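Local coordinates for protein molinate hydrolase (Gulosibacter molinativorax, PDB 4UB9) that hydrolyses the thiocarbamate herbicide molinate as a zinc-binding member of the amidohydrolase family, probably by cleaving a carbon-nitrogen bond, at residues Gly92-Asn97 with Thr140-Trp145; Pro330-Gln335 with Trp404-Val409; Leu397-Phe402 with Asn460-Ser465. All coordinates share one frame; numbering follows the deposited sequence.

Contact 1 of 3, residues Gly92-Asn97 with Thr140-Trp145; sequences GLVNGN and TVFDTW
Strands 93-95 and 140-143 run side by side in the same direction, their axes 5.0 Å apart and only 4° from parallel. Val94 pairs with Thr140 and Asn95 with Val141. The bond from Asn95 N to Thr140 O is 3.1 Å long and nearly straight; that from Phe142 N to Asn95 O, 3.0 Å, meets the oxygen along the C=O axis. A weak one joins Thr140 N to Leu93 O.

Phe142 buries more area here than any other residue. Its CB lies close to both carbonyl oxygens, of Asn95 and of Gly96. With chi1 -69°, CG stands anti to the carbonyl carbon, and one edge of the ring is turned to the neighbouring strand: CD2 lies 3.5 Å from Asn95 O, in the ring plane, and CE2 lies 3.7 Å from Val94 CG1, which also approaches in plane. Tyr430 stacks on the ring and hydrogen-bonds to Gly96 O.

Beyond the pairing, the chain turns at Gly96, where OD1 of Asn95 takes the N-H of Asn97 on a lone pair at 3.0 Å, an Asx turn. Asn97, CG anti to its backbone N, crosses Thr144 at about a right angle and gives its ND2 to Asp373. An alanine here would lose the bond to Asp373 and with it, probably, the fixed side chain near the zinc, while the N-H of the Asx turn would stay. Neighbouring parallel strands of this kind build the TIM barrel of amidohydrolases, and here the Asn97 side chain comes within about 6 Å of the bound zinc.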
loop_
_atom_site.group_PDB
_atom_site.type_symbol
_atom_site.label_atom_id
_atom_site.label_comp_id
_atom_site.label_asym_id
_atom_site.label_seq_id
_atom_site.Cartn_x
_atom_site.Cartn_y
_atom_site.Cartn_z
ATOM N N GLY A 92 41.297 -12.805 -20.859
ATOM C CA GLY A 92 40.060 -13.145 -20.149
ATOM C C GLY A 92 39.300 -11.861 -19.763
ATOM O O GLY A 92 39.894 -10.896 -19.241
ATOM N N LEU A 93 38.015 -11.817 -20.078
ATOM C CA LEU A 93 37.228 -10.634 -19.798
ATOM C C LEU A 93 36.993 -10.492 -18.291
ATOM O O LEU A 93 37.000 -11.479 -17.532
ATOM C CB LEU A 93 35.917 -10.611 -20.577
ATOM C CG LEU A 93 36.099 -10.726 -22.100
ATOM C CD1 LEU A 93 34.764 -10.727 -22.819
ATOM C CD2 LEU A 93 36.964 -9.633 -22.660
ATOM N N VAL A 94 36.758 -9.243 -17.894
ATOM C CA VAL A 94 36.682 -8.872 -16.472
ATOM C C VAL A 94 35.553 -7.912 -16.215
ATOM O O VAL A 94 35.423 -6.868 -16.879
ATOM C CB VAL A 94 37.997 -8.208 -16.000
ATOM C CG1 VAL A 94 37.930 -7.876 -14.513
ATOM C CG2 VAL A 94 39.192 -9.119 -16.275
ATOM N N ASN A 95 34.725 -8.267 -15.248
ATOM C CA ASN A 95 33.570 -7.434 -14.898
ATOM C C ASN A 95 33.813 -6.823 -13.537
ATOM O O ASN A 95 33.909 -7.535 -12.537
ATOM C CB ASN A 95 32.269 -8.252 -14.873
ATOM C CG ASN A 95 31.024 -7.382 -14.890
ATOM O OD1 ASN A 95 30.954 -6.318 -14.235
ATOM N ND2 ASN A 95 30.012 -7.823 -15.649
ATOM N N GLY A 96 33.794 -5.498 -13.492
ATOM C CA GLY A 96 34.091 -4.755 -12.260
ATOM C C GLY A 96 32.978 -4.618 -11.234
ATOM O O GLY A 96 33.197 -4.102 -10.141
ATOM N N ASN A 97 31.775 -5.047 -11.593
ATOM C CA ASN A 97 30.648 -4.987 -10.687
ATOM C C ASN A 97 29.509 -5.878 -11.082
ATOM O O ASN A 97 28.692 -5.536 -11.936
ATOM C CB ASN A 97 30.125 -3.574 -10.542
ATOM C CG ASN A 97 28.988 -3.481 -9.540
ATOM O OD1 ASN A 97 28.873 -4.301 -8.648
ATOM N ND2 ASN A 97 28.168 -2.472 -9.674
ATOM N N THR A 140 37.128 -13.328 -14.659
ATOM C CA THR A 140 37.185 -12.716 -13.312
ATOM C C THR A 140 36.012 -11.784 -13.068
ATOM O O THR A 140 35.736 -10.893 -13.878
ATOM C CB THR A 140 38.487 -11.936 -13.082
ATOM O OG1 THR A 140 39.603 -12.811 -13.290
ATOM C CG2 THR A 140 38.557 -11.381 -11.667
ATOM N N VAL A 141 35.306 -12.023 -11.952
ATOM C CA VAL A 141 34.239 -11.139 -11.537
ATOM C C VAL A 141 34.503 -10.503 -10.180
ATOM O O VAL A 141 35.000 -11.141 -9.255
ATOM C CB VAL A 141 32.843 -11.824 -11.496
ATOM C CG1 VAL A 141 32.403 -12.221 -12.894
ATOM C CG2 VAL A 141 32.829 -13.005 -10.566
ATOM N N PHE A 142 34.106 -9.252 -10.077
ATOM C CA PHE A 142 34.177 -8.495 -8.826
ATOM C C PHE A 142 32.787 -8.256 -8.344
ATOM O O PHE A 142 32.011 -7.477 -8.936
ATOM C CB PHE A 142 34.913 -7.193 -9.055
ATOM C CG PHE A 142 36.353 -7.394 -9.320
ATOM C CD1 PHE A 142 37.256 -7.515 -8.286
ATOM C CD2 PHE A 142 36.821 -7.522 -10.612
ATOM C CE1 PHE A 142 38.624 -7.721 -8.527
ATOM C CE2 PHE A 142 38.163 -7.735 -10.859
ATOM C CZ PHE A 142 39.067 -7.831 -9.809
ATOM N N ASP A 143 32.459 -8.965 -7.275
ATOM C CA ASP A 143 31.140 -8.906 -6.651
ATOM C C ASP A 143 31.110 -7.880 -5.514
ATOM O O ASP A 143 31.779 -7.998 -4.509
ATOM C CB ASP A 143 30.712 -10.272 -6.142
ATOM C CG ASP A 143 29.309 -10.260 -5.520
ATOM O OD1 ASP A 143 29.012 -9.361 -4.672
ATOM O OD2 ASP A 143 28.509 -11.174 -5.835
ATOM N N THR A 144 30.245 -6.922 -5.697
ATOM C CA THR A 144 30.249 -5.654 -4.972
ATOM C C THR A 144 29.165 -5.585 -3.871
ATOM O O THR A 144 29.111 -4.667 -3.058
ATOM C CB THR A 144 30.071 -4.610 -6.082
ATOM O OG1 THR A 144 31.358 -4.089 -6.456
ATOM C CG2 THR A 144 29.178 -3.591 -5.765
ATOM N N TRP A 145 28.307 -6.590 -3.864
ATOM C CA TRP A 145 27.255 -6.735 -2.873
ATOM C C TRP A 145 26.654 -8.132 -2.930
ATOM O O TRP A 145 26.105 -8.568 -3.942
ATOM C CB TRP A 145 26.107 -5.729 -3.036
ATOM C CG TRP A 145 25.030 -5.890 -1.939
ATOM C CD1 TRP A 145 25.097 -5.431 -0.663
ATOM C CD2 TRP A 145 23.796 -6.574 -2.042
ATOM N NE1 TRP A 145 23.977 -5.772 0.032
ATOM C CE2 TRP A 145 23.148 -6.459 -0.801
ATOM C CE3 TRP A 145 23.160 -7.249 -3.070
ATOM C CZ2 TRP A 145 21.898 -7.002 -0.557
ATOM C CZ3 TRP A 145 21.930 -7.793 -2.836
ATOM C CH2 TRP A 145 21.310 -7.675 -1.582
#

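Contact 2 of 3, residues Pro330-Gln335 with Trp404-Val409; sequences PTTIAQ and WMQAMV
Pro330 is the wedge of this contact, its ring set against three residues of helix 400-410. CD lies 3.4 Å from CD1 of Trp404, while CG stands over the face of the indole, 4.2 Å from the centroid of the five-membered ring and 20° off its normal, a CH-pi contact. The same CG also touches Ala407 CB. From Pro330 CG to Met408 SD the distance is 3.7 Å. In Trp404, CG is anti to the backbone N (chi1 -172°), which places the CD1-NE1 side of the indole against Pro330 CD; NE1 is held by the carbonyl oxygen of Val328. Met408 CG, anti to the carbonyl carbon, rests over the rim of the same indole face that Pro330 covers, and the bend at chi2 sends SD to the proline, where it touches CG and CB, the two side chains crossing at about a right angle.

Within the TIM-barrel fold of the family, 330-332 belongs to the connection from strand 326-328 into helix 333-341. Thr332 is the N-cap of that helix: its OG1, in the crowded position between the backbone N and the carbonyl carbon (chi1 62°), accepts from Gln335 N at 3.1 Å. The rotamer leaves CG2 to pack on Ala407 CB at 3.8 Å, the small alanine letting the two backbones come close, with CA atoms of Thr332 and Ala407 4.4 Å apart.

Toward partly exposed Gln406 the packing loosens. Its extended chain brings NE2 no nearer than 4.2 Å to Thr332 CG2, and the amide is held instead by Glu392 and Glu410. Glu392 also bonds to Thr332 OG1.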
loop_
_atom_site.group_PDB
_atom_site.type_symbol
_atom_site.label_atom_id
_atom_site.label_comp_id
_atom_site.label_asym_id
_atom_site.label_seq_id
_atom_site.Cartn_x
_atom_site.Cartn_y
_atom_site.Cartn_z
ATOM N N PRO A 330 25.838 2.422 -18.035
ATOM C CA PRO A 330 25.029 3.046 -19.019
ATOM C C PRO A 330 23.988 2.108 -19.575
ATOM O O PRO A 330 23.950 0.910 -19.329
ATOM C CB PRO A 330 26.042 3.365 -20.094
ATOM C CG PRO A 330 26.886 2.137 -20.084
ATOM C CD PRO A 330 27.029 1.792 -18.637
ATOM N N THR A 331 23.205 2.714 -20.411
ATOM C CA THR A 331 22.093 2.106 -21.014
ATOM C C THR A 331 22.217 2.397 -22.523
ATOM O O THR A 331 22.686 3.457 -22.919
ATOM C CB THR A 331 20.893 2.751 -20.355
ATOM O OG1 THR A 331 19.809 1.832 -20.329
ATOM C CG2 THR A 331 20.584 4.018 -20.978
ATOM N N THR A 332 21.897 1.420 -23.359
ATOM C CA THR A 332 21.964 1.617 -24.806
ATOM C C THR A 332 20.865 2.545 -25.246
ATOM O O THR A 332 19.888 2.788 -24.535
ATOM C CB THR A 332 21.802 0.318 -25.590
ATOM O OG1 THR A 332 20.523 -0.255 -25.327
ATOM C CG2 THR A 332 22.866 -0.678 -25.240
ATOM N N ILE A 333 20.992 3.052 -26.449
ATOM C CA ILE A 333 19.942 3.935 -27.011
ATOM C C ILE A 333 18.562 3.286 -27.004
ATOM O O ILE A 333 17.585 3.883 -26.597
ATOM C CB ILE A 333 20.308 4.326 -28.459
ATOM C CG1 ILE A 333 21.483 5.323 -28.417
ATOM C CG2 ILE A 333 19.108 4.934 -29.192
ATOM C CD1 ILE A 333 22.261 5.416 -29.718
ATOM N N ALA A 334 18.529 2.026 -27.429
ATOM C CA ALA A 334 17.285 1.282 -27.567
ATOM C C ALA A 334 16.658 0.937 -26.216
ATOM O O ALA A 334 15.468 1.139 -25.983
ATOM C CB ALA A 334 17.515 0.014 -28.352
ATOM N N GLN A 335 17.489 0.435 -25.306
ATOM C CA GLN A 335 17.028 0.105 -23.941
ATOM C C GLN A 335 16.456 1.336 -23.248
ATOM O O GLN A 335 15.364 1.311 -22.684
ATOM C CB GLN A 335 18.159 -0.537 -23.133
ATOM C CG GLN A 335 17.861 -0.706 -21.661
ATOM C CD GLN A 335 16.700 -1.657 -21.359
ATOM O OE1 GLN A 335 16.436 -2.653 -22.071
ATOM N NE2 GLN A 335 16.029 -1.378 -20.257
ATOM N N TRP A 404 27.291 -3.290 -22.312
ATOM C CA TRP A 404 27.999 -2.107 -21.742
ATOM C C TRP A 404 28.921 -1.475 -22.794
ATOM O O TRP A 404 28.873 -0.282 -23.070
ATOM C CB TRP A 404 28.829 -2.547 -20.517
ATOM C CG TRP A 404 29.449 -1.437 -19.713
ATOM C CD1 TRP A 404 28.986 -0.927 -18.544
ATOM C CD2 TRP A 404 30.659 -0.749 -20.001
ATOM N NE1 TRP A 404 29.844 0.035 -18.074
ATOM C CE2 TRP A 404 30.875 0.167 -18.958
ATOM C CE3 TRP A 404 31.593 -0.827 -21.041
ATOM C CZ2 TRP A 404 31.969 1.009 -18.925
ATOM C CZ3 TRP A 404 32.688 -0.004 -21.004
ATOM C CH2 TRP A 404 32.873 0.911 -19.949
ATOM N N MET A 405 29.723 -2.344 -23.381
ATOM C CA MET A 405 30.662 -1.956 -24.443
ATOM C C MET A 405 29.966 -1.333 -25.617
ATOM O O MET A 405 30.298 -0.244 -26.065
ATOM C CB MET A 405 31.468 -3.149 -24.876
ATOM C CG MET A 405 32.605 -3.431 -23.900
ATOM S SD MET A 405 33.667 -4.776 -24.420
ATOM C CE MET A 405 34.517 -5.259 -22.937
ATOM N N GLN A 406 28.900 -1.959 -26.034
ATOM C CA GLN A 406 28.064 -1.387 -27.115
ATOM C C GLN A 406 27.528 -0.019 -26.733
ATOM O O GLN A 406 27.638 0.937 -27.501
ATOM C CB GLN A 406 26.898 -2.360 -27.438
ATOM C CG GLN A 406 25.971 -1.817 -28.508
ATOM C CD GLN A 406 24.802 -2.737 -28.781
ATOM O OE1 GLN A 406 24.908 -3.949 -28.657
ATOM N NE2 GLN A 406 23.679 -2.156 -29.081
ATOM N N ALA A 407 26.950 0.092 -25.520
ATOM C CA ALA A 407 26.363 1.382 -25.080
ATOM C C ALA A 407 27.417 2.478 -25.039
ATOM O O ALA A 407 27.169 3.626 -25.381
ATOM C CB ALA A 407 25.746 1.251 -23.719
ATOM N N MET A 408 28.600 2.121 -24.551
ATOM C CA MET A 408 29.656 3.136 -24.381
ATOM C C MET A 408 30.127 3.638 -25.765
ATOM O O MET A 408 30.245 4.818 -25.990
ATOM C CB MET A 408 30.802 2.578 -23.526
ATOM C CG MET A 408 30.418 2.413 -22.048
ATOM S SD MET A 408 29.899 3.966 -21.256
ATOM C CE MET A 408 31.462 4.524 -20.612
ATOM N N VAL A 409 30.343 2.696 -26.672
ATOM C CA VAL A 409 30.739 3.001 -28.022
ATOM C C VAL A 409 29.678 3.847 -28.697
ATOM O O VAL A 409 30.016 4.812 -29.344
ATOM C CB VAL A 409 31.019 1.737 -28.817
ATOM C CG1 VAL A 409 31.214 2.056 -30.304
ATOM C CG2 VAL A 409 32.260 1.062 -28.251
#

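Contact 3 of 3, residues Leu397-Phe402 with Asn460-Ser465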
loop_
_atom_site.group_PDB
_atom_site.type_symbol
_atom_site.label_atom_id
_atom_site.label_comp_id
_atom_site.label_asym_id
_atom_site.label_seq_id
_atom_site.Cartn_x
_atom_site.Cartn_y
_atom_site.Cartn_z
ATOM N N LEU A 397 23.177 -10.940 -16.471
ATOM C CA LEU A 397 24.514 -11.464 -16.341
ATOM C C LEU A 397 24.841 -12.422 -17.499
ATOM O O LEU A 397 24.034 -13.262 -17.835
ATOM C CB LEU A 397 24.668 -12.225 -15.021
ATOM C CG LEU A 397 26.086 -12.670 -14.677
ATOM C CD1 LEU A 397 27.023 -11.494 -14.493
ATOM C CD2 LEU A 397 26.058 -13.526 -13.425
ATOM N N GLY A 398 26.048 -12.302 -18.035
ATOM C CA GLY A 398 26.526 -13.191 -19.110
ATOM C C GLY A 398 26.570 -12.484 -20.438
ATOM O O GLY A 398 27.264 -12.910 -21.333
ATOM N N GLU A 399 25.738 -11.461 -20.565
ATOM C CA GLU A 399 25.680 -10.572 -21.734
ATOM C C GLU A 399 25.767 -9.079 -21.415
ATOM O O GLU A 399 25.929 -8.259 -22.313
ATOM C CB GLU A 399 24.340 -10.752 -22.435
ATOM C CG GLU A 399 24.161 -12.130 -23.043
ATOM C CD GLU A 399 22.920 -12.234 -23.918
ATOM O OE1 GLU A 399 22.596 -11.285 -24.653
ATOM O OE2 GLU A 399 22.296 -13.296 -23.893
ATOM N N ASP A 400 25.654 -8.762 -20.137
ATOM C CA ASP A 400 25.682 -7.402 -19.640
ATOM C C ASP A 400 26.969 -6.622 -20.041
ATOM O O ASP A 400 26.903 -5.450 -20.353
ATOM C CB ASP A 400 25.581 -7.429 -18.133
ATOM C CG ASP A 400 26.702 -8.297 -17.470
ATOM O OD1 ASP A 400 26.879 -9.493 -17.834
ATOM O OD2 ASP A 400 27.411 -7.768 -16.577
ATOM N N HIS A 401 28.105 -7.303 -20.027
ATOM C CA HIS A 401 29.360 -6.710 -20.460
ATOM C C HIS A 401 29.371 -6.339 -21.963
ATOM O O HIS A 401 29.884 -5.264 -22.335
ATOM C CB HIS A 401 30.571 -7.552 -20.072
ATOM C CG HIS A 401 30.574 -8.930 -20.642
ATOM N ND1 HIS A 401 29.496 -9.779 -20.562
ATOM C CD2 HIS A 401 31.572 -9.659 -21.190
ATOM C CE1 HIS A 401 29.806 -10.947 -21.096
ATOM N NE2 HIS A 401 31.062 -10.903 -21.485
ATOM N N PHE A 402 28.821 -7.213 -22.815
ATOM C CA PHE A 402 28.695 -6.918 -24.252
ATOM C C PHE A 402 27.833 -5.691 -24.473
ATOM O O PHE A 402 28.188 -4.767 -25.162
ATOM C CB PHE A 402 28.078 -8.072 -25.041
ATOM C CG PHE A 402 28.808 -9.395 -24.914
ATOM C CD1 PHE A 402 30.187 -9.492 -25.036
ATOM C CD2 PHE A 402 28.088 -10.570 -24.692
ATOM C CE1 PHE A 402 30.835 -10.711 -24.889
ATOM C CE2 PHE A 402 28.741 -11.797 -24.581
ATOM C CZ PHE A 402 30.116 -11.865 -24.662
ATOM N N ASN A 460 30.980 -7.501 -32.154
ATOM C CA ASN A 460 31.784 -8.723 -32.385
ATOM C C ASN A 460 32.417 -9.330 -31.154
ATOM O O ASN A 460 32.960 -10.448 -31.188
ATOM C CB ASN A 460 32.885 -8.490 -33.418
ATOM C CG ASN A 460 32.332 -8.337 -34.822
ATOM O OD1 ASN A 460 31.363 -8.979 -35.183
ATOM N ND2 ASN A 460 32.965 -7.495 -35.615
ATOM N N MET A 461 32.345 -8.604 -30.062
ATOM C CA MET A 461 32.757 -9.169 -28.760
ATOM C C MET A 461 31.963 -10.434 -28.427
ATOM O O MET A 461 32.451 -11.319 -27.712
ATOM C CB MET A 461 32.575 -8.145 -27.634
ATOM C CG MET A 461 33.555 -6.973 -27.650
ATOM S SD MET A 461 35.245 -7.500 -27.368
ATOM C CE MET A 461 35.164 -8.225 -25.725
ATOM N N ARG A 462 30.769 -10.516 -28.987
ATOM C CA ARG A 462 29.918 -11.687 -28.770
ATOM C C ARG A 462 30.394 -12.941 -29.513
ATOM O O ARG A 462 29.891 -13.996 -29.255
ATOM C CB ARG A 462 28.489 -11.402 -29.177
ATOM C CG ARG A 462 27.798 -10.397 -28.283
ATOM C CD ARG A 462 26.490 -9.926 -28.911
ATOM N NE ARG A 462 25.752 -8.962 -28.080
ATOM C CZ ARG A 462 24.971 -9.270 -27.039
ATOM N NH1 ARG A 462 24.828 -10.518 -26.664
ATOM N NH2 ARG A 462 24.327 -8.323 -26.383
ATOM N N THR A 463 31.323 -12.813 -30.450
ATOM C CA THR A 463 31.643 -13.927 -31.382
ATOM C C THR A 463 32.639 -14.900 -30.762
ATOM O O THR A 463 33.561 -15.376 -31.429
ATOM C CB THR A 463 32.168 -13.430 -32.747
ATOM O OG1 THR A 463 33.432 -12.776 -32.554
ATOM C CG2 THR A 463 31.192 -12.472 -33.383
ATOM N N LEU A 464 32.391 -15.263 -29.506
ATOM C CA LEU A 464 33.290 -16.177 -28.771
ATOM C C LEU A 464 33.393 -17.572 -29.359
ATOM O O LEU A 464 32.402 -18.215 -29.535
ATOM C CB LEU A 464 32.813 -16.374 -27.344
ATOM C CG LEU A 464 33.098 -15.260 -26.357
ATOM C CD1 LEU A 464 32.250 -15.487 -25.108
ATOM C CD2 LEU A 464 34.575 -15.251 -26.013
ATOM N N SER A 465 34.613 -18.017 -29.602
ATOM C CA SER A 465 34.913 -19.372 -30.084
ATOM C C SER A 465 35.518 -20.218 -29.036
ATOM O O SER A 465 35.290 -21.401 -29.011
ATOM C CB SER A 465 35.991 -19.360 -31.178
ATOM O OG SER A 465 35.508 -18.761 -32.336
#
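The N-terminal turn of helix 400-410 meets the 3-10 segment 460-462, which leads into strand 464-469 of the sheet that also holds strands 88-95 and 447-450; the contact is partly buried and lies away from the zinc site. Phe402 is its centre. The ring is held between two neighbours: His401 NE2 lies over the rim of one face, and Arg462 CG over the other, 3.9 Å from the ring centroid in a CH-pi contact. CD1 touches Met461 CB at 3.8 Å, CE1 reaches Met461 O, and Leu464 CD1 meets the ring at its edge near CZ.

Arg462, extended from CG to NE, carries its guanidinium over Phe402 CB, its plane 47° from that of the ring. There NH1 donates to Glu399 OE1 at 3.1 Å with an N-H...O angle of 164°. The acceptor lies close to the guanidinium plane, yet the donor comes from above the carboxylate, the two planes standing 87° apart. The aliphatic part of the arginine thus serves the aromatic ring while its charged tip serves an exposed glutamate; the salt bridge rests on one N-H bond, and with Glu399 exposed it is likely to be weakened by solvent.

Overall arrangement
Helix 400-410 ties the set together: its first turn packs in contact 3 and its next turns in contact 2, whose centres lie 13 Å apart, with Met405 SD 3.9 Å from Met461 CG. Contact 1 supplies strand 88-95, against which the start of this helix lies. It joins contact 3, at a centre distance of 14 Å, through a weak hydrogen bond from Asn95 ND2 to Asp400 OD2, and through Leu93, which touches both His401 and Met461. Contacts 1 and 2 do not touch, their nearest atoms being about 5 Å apart. Proximity to the metal differs too: contact 1 comes nearer to the zinc bound by His282 and His302 than contact 2, where the Pro330 side chain is about 13 Å from it.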